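L-methionine gamma-lyase (Fusobacterium nucleatum subsp. nucleatum, PDB 6LXU) is a pyridoxal-phosphate-dependent enzyme of the Cys/Met metabolism family, a tetramer in this structure that carries its cofactor covalently on a lysine. Local coordinates at residues 35-40 and 57-62; 76-81 and 224-229; 268-273 and 379-384. All coordinates share one frame; numbering follows the deposited sequence. Where two conformers were deposited one is given.

In the fold
The three contacts follow one another along the chain and do not touch. Contact 1 lies in the N-terminal region, its centre about 28 Å from the centre of the chain, where Tyr59 and Arg61 reach the cofactor-bearing lysine of a second subunit. Contact 2, centred about 23 Å from contact 1, joins the end of helix 65-78 to strand 223-227 of the seven-stranded sheet. Contact 3 sets helix 263-282 against the loop before the last helix; its centre lies about 27 Å from contact 2 and 40 Å from contact 1. His270 packs edge-to-face on Tyr213, next in sequence to cofactor-bearing Lys212, which probably brings contact 3 near the chain's own cofactor site.

Contact 1 (35-40 and 57-62); sequences TSTFIF and YIYTRL
Thr60 turns OG1 anti to its carbonyl carbon (chi1 -71°) and Phe38 does the same with CG (chi1 -64°), which sends the hydroxyl to the carbonyl of Thr35 and starts the phenyl ring toward Tyr57. These groups join two N-terminal loops on either side of helix 43-50. In this fold-type I PLP enzyme the loops are part of the active site of a second subunit, where Tyr59 OH and Arg61 NE hydrogen-bond to the cofactor-modified lysine side chain (LLP) of that subunit. The two segments run roughly antiparallel and meet in a single beta bridge, Thr37 with Tyr59. Thr60 grips two successive carbonyls: OG1, which is also bonded to Asn64 ND2, donates to Thr35 O at 2.7 Å from above the carbonyl plane, and N donates to Ser36 O at 2.8 Å with an N-H...O angle of 161°. Ser36 O also approaches Tyr59 CD1, at 3.3 Å. The bond from Phe38 N to Ile58 O is weak. Apolar packing centres on the Phe38 ring: Tyr57 CB makes a CH-pi contact over the middle of one face, 3.5 Å from the centroid. Beyond CB the two side chains lie side by side and point the same way, yet the rings are slid apart and barely overlap. Phe40 follows at the margin, its ring edge turned to Ile58 CG1. Other polar ends have partners beyond the two segments: Tyr57 OH bonds Thr68, Thr37 OG1 bonds Val340 O of the second subunit, and Thr35 OG1 bonds Ala29 N of a third subunit. One water ties the two backbones together, donating to Phe38 O at 2.7 Å and to Ile58 O at 2.9 Å.

Contact 2 (76-81 and 224-229); sequences ALEEGE and LVVTRQ
The carboxylate of Glu81 is the flat group that meets the other segment: Gln229 N approaches OE1 on its anti side, 31° out of the carboxylate plane. The bond is short and nearly straight, 2.8 Å from Gln229 N to Glu81 OE1 with an N-H...O angle of 177°. The Glu81 chain is extended beyond CG, chi2 -176° placing CD anti to CA; OE1 lies 3.5 Å from Arg228 CA and 3.6 Å from Gln229 CB. Gln229 N belongs to the first turn of helix 229-244, where Arg228 holds the N-cap position; a negative group here would probably be favoured by the positive end of the helix dipole. Segment 76-81 itself begins as a helix end: Glu79, with positive phi, is the C-prime residue of a Schellman motif that closes helix 65-78 and turns the chain toward strand 82-86, the antiparallel neighbour of strand 223-227 in the large sheet. Just past that turn, Gly80 puts its backbone against Val226, with CA 3.7 Å from Val226 CG1. Glu78 adds its aliphatic part, CB lying 4.1 Å from the same methyl and CG 4.1 Å from Val226 CG2. The Glu78 chain then bends at chi2, and its carboxylate turns away to His208 and Asn188. Arg228 sends its guanidinium to a salt bridge with Asp204.

Contact 3 (268-273 and 379-384); sequences ERHCKN and VGLENV
Asn273, with CG anti to the carbonyl carbon (chi1 -79°), spends both N-H groups of its amide on the loop 379-384, donating from ND2 to Gly380 O and to Glu382 O, each at 2.9 Å. This joins helix 263-282 to the turn that leads from strand 374-378 of the smaller sheet into helix 384-396, a junction within the C-terminal part of the fold-type I chain. The two bonds differ in geometry: Gly380 O lies in the amide plane, whereas Glu382 O is tilted 35° from it. On the other branch, OD1 accepts a hydrogen bond from a water at 2.8 Å, and that water accepts from Val384 N, an N-H in the first turn of helix 384-396. All the polar atoms of this buried amide are therefore engaged. Nearer the backbone, Asn273 CB packs on Val379 CG1, 3.5 Å away.

One helical turn earlier His270 donates from ND1 to Val379 O at 2.8 Å, on a lone pair in the carbonyl plane, although the N-H...O angle is only 145°. Gly380 CA lies near the same ring edge. The His270 ring also packs edge-to-face (T-shaped) with Tyr213, next to cofactor-bearing Lys212. Glu382 directs its carboxylate away, OE1 to Thr347 and OE2 to His17 of a fourth subunit. Leu381 packs on one face of the His270 ring: CD2 sits over its centre, 3.5 Å from the centroid.

Contact 1 (35-40 and 57-62)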
loop_
_atom_site.group_PDB
_atom_site.type_symbol
_atom_site.label_atom_id
_atom_site.label_comp_id
_atom_site.label_asym_id
_atom_site.label_seq_id
_atom_site.Cartn_x
_atom_site.Cartn_y
_atom_site.Cartn_z
ATOM N N THR A 35 7.269 -7.727 4.499
ATOM C CA THR A 35 7.836 -8.371 5.679
ATOM C C THR A 35 9.260 -7.910 5.847
ATOM O O THR A 35 9.937 -7.613 4.861
ATOM C CB THR A 35 7.779 -9.908 5.573
ATOM O OG1 THR A 35 7.970 -10.464 6.875
ATOM C CG2 THR A 35 8.795 -10.491 4.595
ATOM N N SER A 36 9.728 -7.853 7.094
ATOM C CA SER A 36 11.160 -7.670 7.346
ATOM C C SER A 36 11.859 -9.026 7.380
ATOM O O SER A 36 12.912 -9.193 6.775
ATOM C CB SER A 36 11.391 -6.934 8.659
ATOM O OG SER A 36 10.795 -7.624 9.733
ATOM N N THR A 37 11.268 -9.985 8.077
ATOM C CA THR A 37 11.939 -11.248 8.352
ATOM C C THR A 37 11.114 -12.431 7.918
ATOM O O THR A 37 9.969 -12.297 7.473
ATOM C CB THR A 37 12.350 -11.301 9.823
ATOM O OG1 THR A 37 13.325 -12.338 9.989
ATOM C CG2 THR A 37 11.180 -11.506 10.774
ATOM N N PHE A 38 11.742 -13.604 8.017
ATOM C CA PHE A 38 11.212 -14.860 7.506
ATOM C C PHE A 38 11.412 -15.919 8.577
ATOM O O PHE A 38 12.432 -15.937 9.287
ATOM C CB PHE A 38 11.928 -15.268 6.224
ATOM C CG PHE A 38 11.709 -14.309 5.089
ATOM C CD1 PHE A 38 12.409 -13.109 5.011
ATOM C CD2 PHE A 38 10.787 -14.594 4.099
ATOM C CE1 PHE A 38 12.188 -12.213 3.980
ATOM C CE2 PHE A 38 10.587 -13.717 3.049
ATOM C CZ PHE A 38 11.278 -12.512 3.000
ATOM N N ILE A 39 10.447 -16.803 8.708
ATOM C CA ILE A 39 10.509 -17.807 9.763
ATOM C C ILE A 39 11.035 -19.128 9.228
ATOM O O ILE A 39 10.763 -19.511 8.093
ATOM C CB ILE A 39 9.176 -17.965 10.517
ATOM C CG1 ILE A 39 8.085 -18.587 9.674
ATOM C CG2 ILE A 39 8.721 -16.627 11.079
ATOM C CD1 ILE A 39 6.845 -18.863 10.499
ATOM N N PHE A 40 11.792 -19.824 10.069
ATOM C CA PHE A 40 12.332 -21.137 9.738
ATOM C C PHE A 40 11.503 -22.222 10.403
ATOM O O PHE A 40 10.979 -22.035 11.484
ATOM C CB PHE A 40 13.781 -21.235 10.203
ATOM C CG PHE A 40 14.632 -20.086 9.758
ATOM C CD1 PHE A 40 14.822 -19.831 8.401
ATOM C CD2 PHE A 40 15.233 -19.251 10.675
ATOM C CE1 PHE A 40 15.605 -18.774 7.984
ATOM C CE2 PHE A 40 16.016 -18.193 10.255
ATOM C CZ PHE A 40 16.203 -17.954 8.905
ATOM N N TYR A 57 14.449 -17.689 1.939
ATOM C CA TYR A 57 14.685 -16.323 2.398
ATOM C C TYR A 57 15.050 -16.256 3.866
ATOM O O TYR A 57 14.836 -17.190 4.644
ATOM C CB TYR A 57 13.456 -15.458 2.056
ATOM C CG TYR A 57 13.302 -15.305 0.557
ATOM C CD1 TYR A 57 13.931 -14.270 -0.099
ATOM C CD2 TYR A 57 12.588 -16.227 -0.207
ATOM C CE1 TYR A 57 13.842 -14.124 -1.473
ATOM C CE2 TYR A 57 12.499 -16.094 -1.586
ATOM C CZ TYR A 57 13.139 -15.048 -2.218
ATOM O OH TYR A 57 13.068 -14.909 -3.584
ATOM N N ILE A 58 15.645 -15.126 4.229
ATOM C CA ILE A 58 16.129 -14.848 5.584
ATOM C C ILE A 58 15.636 -13.491 6.092
ATOM O O ILE A 58 15.105 -13.401 7.190
ATOM C CB ILE A 58 17.669 -14.922 5.644
ATOM C CG1 ILE A 58 18.165 -16.349 5.325
ATOM C CG2 ILE A 58 18.177 -14.458 7.008
ATOM C CD1 ILE A 58 19.668 -16.441 5.184
ATOM N N TYR A 59 15.844 -12.439 5.306
ATOM C CA TYR A 59 15.620 -11.073 5.790
ATOM C C TYR A 59 15.607 -10.160 4.584
ATOM O O TYR A 59 16.435 -10.305 3.694
ATOM C CB TYR A 59 16.749 -10.686 6.729
ATOM C CG TYR A 59 16.635 -9.359 7.421
ATOM C CD1 TYR A 59 15.769 -9.193 8.475
ATOM C CD2 TYR A 59 17.455 -8.293 7.074
ATOM C CE1 TYR A 59 15.708 -8.001 9.173
ATOM C CE2 TYR A 59 17.411 -7.089 7.756
ATOM C CZ TYR A 59 16.545 -6.958 8.820
ATOM O OH TYR A 59 16.508 -5.805 9.569
ATOM N N THR A 60 14.674 -9.214 4.547
ATOM C CA THR A 60 14.421 -8.461 3.320
ATOM C C THR A 60 15.608 -7.650 2.816
ATOM O O THR A 60 15.744 -7.487 1.611
ATOM C CB THR A 60 13.143 -7.629 3.484
ATOM O OG1 THR A 60 12.068 -8.570 3.472
ATOM C CG2 THR A 60 12.926 -6.593 2.379
ATOM N N ARG A 61 16.519 -7.179 3.692
ATOM C CA ARG A 61 17.714 -6.504 3.170
ATOM C C ARG A 61 18.555 -7.423 2.272
ATOM O O ARG A 61 19.162 -6.948 1.313
ATOM C CB ARG A 61 18.562 -5.896 4.294
ATOM C CG ARG A 61 19.887 -5.266 3.842
ATOM C CD ARG A 61 20.367 -4.096 4.723
ATOM N NE ARG A 61 20.294 -4.408 6.145
ATOM C CZ ARG A 61 21.108 -5.250 6.787
ATOM N NH1 ARG A 61 22.134 -5.822 6.153
ATOM N NH2 ARG A 61 20.887 -5.546 8.056
ATOM N N LEU A 62 18.572 -8.722 2.580
ATOM C CA LEU A 62 19.270 -9.714 1.741
ATOM C C LEU A 62 18.511 -10.039 0.465
ATOM O O LEU A 62 19.135 -10.238 -0.594
ATOM C CB LEU A 62 19.515 -11.004 2.516
ATOM C CG LEU A 62 20.388 -10.891 3.760
ATOM C CD1 LEU A 62 20.462 -12.218 4.503
ATOM C CD2 LEU A 62 21.774 -10.389 3.425
HETATM O O HOH W 1 14.998 -15.026 9.548
#

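Contact 2 (76-81 and 224-229)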
loop_
_atom_site.group_PDB
_atom_site.type_symbol
_atom_site.label_atom_id
_atom_site.label_comp_id
_atom_site.label_asym_id
_atom_site.label_seq_id
_atom_site.Cartn_x
_atom_site.Cartn_y
_atom_site.Cartn_z
ATOM N N ALA A 76 15.870 -10.324 -17.329
ATOM C CA ALA A 76 15.358 -10.866 -18.588
ATOM C C ALA A 76 15.281 -9.805 -19.675
ATOM O O ALA A 76 15.613 -10.072 -20.846
ATOM C CB ALA A 76 13.997 -11.511 -18.374
ATOM N N LEU A 77 14.847 -8.596 -19.317
ATOM C CA LEU A 77 14.732 -7.513 -20.288
ATOM C C LEU A 77 16.071 -7.046 -20.836
ATOM O O LEU A 77 16.167 -6.742 -22.028
ATOM C CB LEU A 77 13.969 -6.329 -19.689
ATOM C CG LEU A 77 12.481 -6.600 -19.432
ATOM C CD1 LEU A 77 11.898 -5.523 -18.533
ATOM C CD2 LEU A 77 11.674 -6.702 -20.719
ATOM N N GLU A 78 17.088 -6.989 -19.986
ATOM C CA GLU A 78 18.441 -6.613 -20.405
ATOM C C GLU A 78 19.250 -7.784 -20.974
ATOM O O GLU A 78 20.365 -7.607 -21.455
ATOM C CB GLU A 78 19.212 -5.991 -19.236
ATOM C CG GLU A 78 18.732 -4.608 -18.830
ATOM C CD GLU A 78 19.109 -3.484 -19.785
ATOM O OE1 GLU A 78 19.788 -3.720 -20.820
ATOM O OE2 GLU A 78 18.689 -2.326 -19.518
ATOM N N GLU A 79 18.690 -8.990 -20.868
ATOM C CA GLU A 79 19.352 -10.233 -21.287
ATOM C C GLU A 79 20.668 -10.452 -20.543
ATOM O O GLU A 79 21.686 -10.839 -21.127
ATOM C CB GLU A 79 19.497 -10.298 -22.811
ATOM C CG GLU A 79 18.148 -10.242 -23.516
ATOM C CD GLU A 79 18.252 -10.327 -25.023
ATOM O OE1 GLU A 79 19.051 -11.138 -25.533
ATOM O OE2 GLU A 79 17.524 -9.580 -25.695
ATOM N N GLY A 80 20.633 -10.197 -19.237
ATOM C CA GLY A 80 21.722 -10.513 -18.338
ATOM C C GLY A 80 21.391 -11.635 -17.384
ATOM O O GLY A 80 20.251 -12.093 -17.297
ATOM N N GLU A 81 22.392 -12.063 -16.628
ATOM C CA GLU A 81 22.220 -13.224 -15.764
ATOM C C GLU A 81 21.404 -12.953 -14.511
ATOM O O GLU A 81 20.663 -13.816 -14.064
ATOM C CB GLU A 81 23.565 -13.779 -15.333
ATOM C CG GLU A 81 24.414 -14.304 -16.484
ATOM C CD GLU A 81 25.725 -14.938 -16.051
ATOM O OE1 GLU A 81 26.029 -14.999 -14.846
ATOM O OE2 GLU A 81 26.477 -15.404 -16.946
ATOM N N LEU A 224 17.859 -0.311 -10.244
ATOM C CA LEU A 224 18.070 -1.701 -10.648
ATOM C C LEU A 224 19.452 -1.852 -11.240
ATOM O O LEU A 224 19.976 -0.937 -11.883
ATOM C CB LEU A 224 17.025 -2.156 -11.665
ATOM C CG LEU A 224 15.579 -2.154 -11.185
ATOM C CD1 LEU A 224 14.599 -2.238 -12.331
ATOM C CD2 LEU A 224 15.344 -3.259 -10.183
ATOM N N VAL A 225 20.041 -3.027 -11.012
ATOM C CA VAL A 225 21.326 -3.413 -11.587
ATOM C C VAL A 225 21.150 -4.743 -12.297
ATOM O O VAL A 225 20.480 -5.618 -11.765
ATOM C CB VAL A 225 22.397 -3.566 -10.480
ATOM C CG1 VAL A 225 23.739 -4.011 -11.055
ATOM C CG2 VAL A 225 22.559 -2.283 -9.676
ATOM N N VAL A 226 21.768 -4.891 -13.475
ATOM C CA VAL A 226 21.843 -6.190 -14.143
ATOM C C VAL A 226 23.291 -6.476 -14.500
ATOM O O VAL A 226 23.978 -5.640 -15.072
ATOM C CB VAL A 226 20.976 -6.267 -15.406
ATOM C CG1 VAL A 226 21.060 -7.667 -16.024
ATOM C CG2 VAL A 226 19.522 -5.948 -15.072
ATOM N N THR A 227 23.740 -7.687 -14.162
ATOM C CA THR A 227 25.096 -8.114 -14.469
ATOM C C THR A 227 25.198 -9.635 -14.356
ATOM O O THR A 227 24.211 -10.328 -14.133
ATOM C CB THR A 227 26.111 -7.352 -13.574
ATOM O OG1 THR A 227 27.448 -7.647 -13.992
ATOM C CG2 THR A 227 25.986 -7.700 -12.110
ATOM N N ARG A 228 26.428 -10.137 -14.516
ATOM C CA ARG A 228 26.699 -11.570 -14.352
ATOM C C ARG A 228 26.518 -11.973 -12.896
ATOM O O ARG A 228 26.733 -11.151 -11.985
ATOM C CB ARG A 228 28.140 -11.922 -14.748
ATOM C CG ARG A 228 28.562 -11.581 -16.146
ATOM C CD ARG A 228 30.042 -11.884 -16.363
ATOM N NE ARG A 228 31.012 -11.058 -15.625
ATOM C CZ ARG A 228 31.558 -9.897 -16.042
ATOM N NH1 ARG A 228 31.181 -9.339 -17.185
ATOM N NH2 ARG A 228 32.464 -9.285 -15.297
ATOM N N GLN A 229 26.148 -13.228 -12.660
ATOM C CA GLN A 229 25.837 -13.693 -11.304
ATOM C C GLN A 229 26.942 -13.433 -10.292
ATOM O O GLN A 229 26.651 -13.016 -9.163
ATOM C CB GLN A 229 25.515 -15.192 -11.294
ATOM C CG GLN A 229 24.860 -15.669 -10.011
ATOM C CD GLN A 229 23.439 -15.186 -9.895
ATOM O OE1 GLN A 229 22.641 -15.401 -10.811
ATOM N NE2 GLN A 229 23.106 -14.527 -8.784
HETATM O O HOH W 2 20.100 -14.757 -11.515
#

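Contact 3 (268-273 and 379-384)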
loop_
_atom_site.group_PDB
_atom_site.type_symbol
_atom_site.label_atom_id
_atom_site.label_comp_id
_atom_site.label_asym_id
_atom_site.label_seq_id
_atom_site.Cartn_x
_atom_site.Cartn_y
_atom_site.Cartn_z
ATOM N N GLU A 268 6.495 2.405 -26.501
ATOM C CA GLU A 268 6.075 2.614 -27.887
ATOM C C GLU A 268 5.365 3.952 -28.059
ATOM O O GLU A 268 5.664 4.705 -28.985
ATOM C CB GLU A 268 5.204 1.454 -28.378
ATOM C CG GLU A 268 6.034 0.230 -28.690
ATOM C CD GLU A 268 5.265 -0.977 -29.103
ATOM O OE1 GLU A 268 4.024 -0.943 -29.045
ATOM O OE2 GLU A 268 5.942 -1.963 -29.496
ATOM N N ARG A 269 4.445 4.265 -27.156
ATOM C CA ARG A 269 3.700 5.523 -27.249
ATOM C C ARG A 269 4.572 6.723 -26.897
ATOM O O ARG A 269 4.473 7.766 -27.542
ATOM C CB ARG A 269 2.451 5.455 -26.375
ATOM C CG ARG A 269 1.580 6.703 -26.402
ATOM C CD ARG A 269 1.149 7.111 -27.804
ATOM N NE ARG A 269 0.529 6.024 -28.561
ATOM C CZ ARG A 269 -0.780 5.804 -28.669
ATOM N NH1 ARG A 269 -1.645 6.600 -28.069
ATOM N NH2 ARG A 269 -1.219 4.797 -29.400
ATOM N N HIS A 270 5.417 6.591 -25.880
ATOM C CA HIS A 270 6.371 7.648 -25.543
ATOM C C HIS A 270 7.177 8.049 -26.798
ATOM O O HIS A 270 7.291 9.228 -27.127
ATOM C CB HIS A 270 7.392 7.183 -24.484
ATOM C CG HIS A 270 6.938 7.232 -23.052
ATOM N ND1 HIS A 270 6.587 8.393 -22.407
ATOM C CD2 HIS A 270 6.909 6.256 -22.103
ATOM C CE1 HIS A 270 6.306 8.115 -21.140
ATOM N NE2 HIS A 270 6.503 6.828 -20.921
ATOM N N CYS A 271 7.739 7.054 -27.488
ATOM C CA CYS A 271 8.592 7.324 -28.652
ATOM C C CYS A 271 7.800 7.831 -29.845
ATOM O O CYS A 271 8.276 8.724 -30.554
ATOM C CB CYS A 271 9.397 6.090 -29.038
ATOM S SG CYS A 271 10.663 5.632 -27.830
ATOM N N LYS A 272 6.617 7.284 -30.085
ATOM C CA LYS A 272 5.742 7.746 -31.179
ATOM C C LYS A 272 5.396 9.218 -30.970
ATOM O O LYS A 272 5.516 10.053 -31.883
ATOM C CB LYS A 272 4.467 6.890 -31.225
ATOM C CG LYS A 272 3.464 7.210 -32.336
ATOM C CD LYS A 272 2.131 6.500 -32.106
ATOM C CE LYS A 272 1.136 6.714 -33.236
ATOM N NZ LYS A 272 1.667 6.235 -34.540
ATOM N N ASN A 273 4.950 9.546 -29.764
ATOM C CA ASN A 273 4.659 10.930 -29.428
ATOM C C ASN A 273 5.890 11.799 -29.607
ATOM O O ASN A 273 5.808 12.884 -30.190
ATOM C CB ASN A 273 4.197 11.065 -27.968
ATOM C CG ASN A 273 2.748 10.677 -27.740
ATOM O OD1 ASN A 273 1.999 10.401 -28.670
ATOM N ND2 ASN A 273 2.344 10.677 -26.461
ATOM N N VAL A 379 8.610 13.547 -22.792
ATOM C CA VAL A 379 7.342 13.364 -23.470
ATOM C C VAL A 379 6.555 12.223 -22.809
ATOM O O VAL A 379 7.075 11.110 -22.664
ATOM C CB VAL A 379 7.571 13.054 -24.962
ATOM C CG1 VAL A 379 6.266 12.739 -25.681
ATOM C CG2 VAL A 379 8.292 14.217 -25.648
ATOM N N GLY A 380 5.314 12.521 -22.430
ATOM C CA GLY A 380 4.428 11.548 -21.805
ATOM C C GLY A 380 3.553 10.820 -22.799
ATOM O O GLY A 380 3.877 10.714 -23.985
ATOM N N LEU A 381 2.435 10.304 -22.283
ATOM C CA LEU A 381 1.534 9.415 -23.022
ATOM C C LEU A 381 0.223 10.077 -23.427
ATOM O O LEU A 381 -0.650 9.422 -23.975
ATOM C CB LEU A 381 1.247 8.166 -22.179
ATOM C CG LEU A 381 2.470 7.379 -21.721
ATOM C CD1 LEU A 381 2.060 6.175 -20.892
ATOM C CD2 LEU A 381 3.330 6.955 -22.895
ATOM N N GLU A 382 0.090 11.375 -23.194
ATOM C CA GLU A 382 -1.107 12.091 -23.607
ATOM C C GLU A 382 -1.257 12.031 -25.125
ATOM O O GLU A 382 -0.302 11.722 -25.860
ATOM C CB GLU A 382 -1.068 13.551 -23.162
ATOM C CG GLU A 382 -0.917 13.760 -21.662
ATOM C CD GLU A 382 0.508 13.947 -21.193
ATOM O OE1 GLU A 382 1.439 13.564 -21.942
ATOM O OE2 GLU A 382 0.699 14.488 -20.082
ATOM N N ASN A 383 -2.456 12.321 -25.618
ATOM C CA ASN A 383 -2.629 12.390 -27.071
ATOM C C ASN A 383 -1.727 13.478 -27.632
ATOM O O ASN A 383 -1.664 14.587 -27.102
ATOM C CB ASN A 383 -4.075 12.601 -27.431
ATOM C CG ASN A 383 -4.914 11.421 -27.008
ATOM O OD1 ASN A 383 -5.388 11.362 -25.874
ATOM N ND2 ASN A 383 -5.041 10.438 -27.891
ATOM N N VAL A 384 -0.977 13.122 -28.670
ATOM C CA VAL A 384 0.088 14.002 -29.140
ATOM C C VAL A 384 -0.455 15.353 -29.618
ATOM O O VAL A 384 0.206 16.379 -29.460
ATOM C CB VAL A 384 0.947 13.313 -30.214
ATOM C CG1 VAL A 384 0.221 13.175 -31.536
ATOM C CG2 VAL A 384 2.283 14.028 -30.386
HETATM O O HOH W 3 -1.786 9.089 -26.586
HETATM O O HOH W 4 -0.800 10.258 -29.076
#